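Beta-1,4-mannanase (Bacillus subtilis, PDB 2QHA) probably hydrolyses internal beta-1,4-mannosidic linkages in mannans, galactomannans and glucomannans at random, as a zinc-binding, secreted glycoside hydrolase of family 26. Local coordinates at residues A[51-56]-A[303-308]. Residues are numbered along the deposited sequence; the frame is centred on the assembly and turned at random.
Sequences DRIRSA and SPAVNK
Arg52 reaches from helix 48-57 over the turn at Ser303-Val306, and its course illustrates how a long side chain can pack with its carbons and bond with its tip. Its CB starts against the methyl of Ala305, CB to CB 3.9 Å. The chain then bends at chi3 (-51°), which carries the guanidinium over the turn so that the Ala305 methyl lies beneath one of its faces. NE, next along, is hydrogen-bonded to a residue just outside the two segments. At the tip the two terminal nitrogens part company: NH1 comes to 3.3 Å from CG1 of Val306, whereas NH2 approaches CB of Ser303 at 3.2 Å, both neighbours lying obliquely to the flat group. These are packing contacts; the polar hold on NH2 comes from a salt bridge to Glu49 and a hydrogen bond to the carbonyl of Asp300.

Glu49 also bonds Ser303 OG, so a single carboxylate on the helix ties together the arginine and the turn. With its OG anti to the backbone N (chi1 175°), Ser303 also accepts from Ala305 N at 2.9 Å, closing an ST turn. Its carbonyl O is gripped from opposite faces by Val306 N and Asn307 ND2. Alongside, Ile53 pushes CD1 to 4.1 Å from CB of Pro304, whose side chain is about 11 Å from that of the probable nucleophile Glu266. Helix 48-57 thus meets the loop after strand 292-297 at the rim of the family 26 beta/alpha barrel, bordering the active-site region without being part of it.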
# COMPACT_ATOMS: atom_id res chain seq x y z
N ASP A 51 16.73 -9.13 -2.55
CA ASP A 51 18.10 -9.58 -2.87
C ASP A 51 18.68 -8.87 -4.08
O ASP A 51 19.86 -8.52 -4.08
CB ASP A 51 18.15 -11.10 -3.07
CG ASP A 51 17.85 -11.89 -1.81
OD1 ASP A 51 17.93 -11.33 -0.69
OD2 ASP A 51 17.54 -13.09 -1.94
N ARG A 52 17.87 -8.67 -5.13
CA ARG A 52 18.31 -7.91 -6.32
C ARG A 52 18.71 -6.49 -5.92
O ARG A 52 19.70 -5.94 -6.40
CB ARG A 52 17.19 -7.82 -7.39
CG ARG A 52 16.92 -9.10 -8.16
CD ARG A 52 16.23 -8.85 -9.51
NE ARG A 52 15.03 -7.99 -9.50
CZ ARG A 52 14.34 -7.68 -10.61
NH1 ARG A 52 14.74 -8.17 -11.78
NH2 ARG A 52 13.26 -6.90 -10.56
N ILE A 53 17.91 -5.88 -5.05
CA ILE A 53 18.18 -4.53 -4.59
C ILE A 53 19.48 -4.47 -3.77
O ILE A 53 20.31 -3.57 -3.98
CB ILE A 53 16.97 -3.95 -3.80
CG1 ILE A 53 15.76 -3.76 -4.74
CG2 ILE A 53 17.36 -2.67 -3.08
CD1 ILE A 53 15.85 -2.60 -5.70
N ARG A 54 19.67 -5.44 -2.87
CA ARG A 54 20.89 -5.49 -2.06
C ARG A 54 22.12 -5.72 -2.93
O ARG A 54 23.17 -5.13 -2.69
CB ARG A 54 20.76 -6.55 -0.96
CG ARG A 54 21.87 -6.48 0.10
CD ARG A 54 21.55 -7.32 1.32
NE ARG A 54 21.66 -8.75 1.08
CZ ARG A 54 20.63 -9.56 0.82
NH1 ARG A 54 19.39 -9.09 0.77
NH2 ARG A 54 20.85 -10.86 0.62
N SER A 55 21.99 -6.56 -3.96
CA SER A 55 23.08 -6.79 -4.91
C SER A 55 23.44 -5.50 -5.65
O SER A 55 24.61 -5.21 -5.89
CB SER A 55 22.66 -7.87 -5.91
OG SER A 55 22.58 -9.14 -5.30
N ALA A 56 22.42 -4.72 -6.00
CA ALA A 56 22.64 -3.51 -6.78
C ALA A 56 23.22 -2.37 -5.95
O ALA A 56 24.01 -1.57 -6.46
CB ALA A 56 21.34 -3.06 -7.43
N SER A 303 11.48 -2.46 -11.32
CA SER A 303 12.44 -2.38 -10.23
C SER A 303 13.61 -1.46 -10.52
O SER A 303 14.14 -1.45 -11.63
CB SER A 303 12.99 -3.77 -9.92
OG SER A 303 14.02 -3.68 -8.93
N PRO A 304 14.05 -0.71 -9.49
CA PRO A 304 15.31 0.01 -9.64
C PRO A 304 16.47 -0.90 -10.06
O PRO A 304 17.40 -0.42 -10.73
CB PRO A 304 15.56 0.59 -8.25
CG PRO A 304 14.16 0.75 -7.66
CD PRO A 304 13.41 -0.45 -8.19
N ALA A 305 16.40 -2.18 -9.70
CA ALA A 305 17.49 -3.11 -10.00
C ALA A 305 17.63 -3.40 -11.50
O ALA A 305 18.69 -3.85 -11.94
CB ALA A 305 17.32 -4.42 -9.23
N VAL A 306 16.58 -3.14 -12.27
CA VAL A 306 16.64 -3.34 -13.72
C VAL A 306 16.42 -2.04 -14.48
O VAL A 306 16.10 -2.04 -15.67
CB VAL A 306 15.69 -4.45 -14.24
CG1 VAL A 306 16.06 -5.79 -13.63
CG2 VAL A 306 14.24 -4.12 -13.92
N ASN A 307 16.61 -0.93 -13.78
CA ASN A 307 16.54 0.39 -14.38
C ASN A 307 17.80 1.16 -13.99
O ASN A 307 18.68 0.60 -13.32
CB ASN A 307 15.26 1.11 -13.95
CG ASN A 307 14.03 0.59 -14.69
OD1 ASN A 307 13.76 0.97 -15.84
ND2 ASN A 307 13.29 -0.31 -14.05
N LYS A 308 17.90 2.40 -14.42
CA LYS A 308 19.06 3.21 -14.05
C LYS A 308 18.81 3.85 -12.69
O LYS A 308 17.65 4.01 -12.27
CB LYS A 308 19.34 4.28 -15.11
CG LYS A 308 19.80 3.73 -16.46
CD LYS A 308 20.17 4.86 -17.41
CE LYS A 308 20.29 4.37 -18.85
NZ LYS A 308 21.32 3.31 -19.02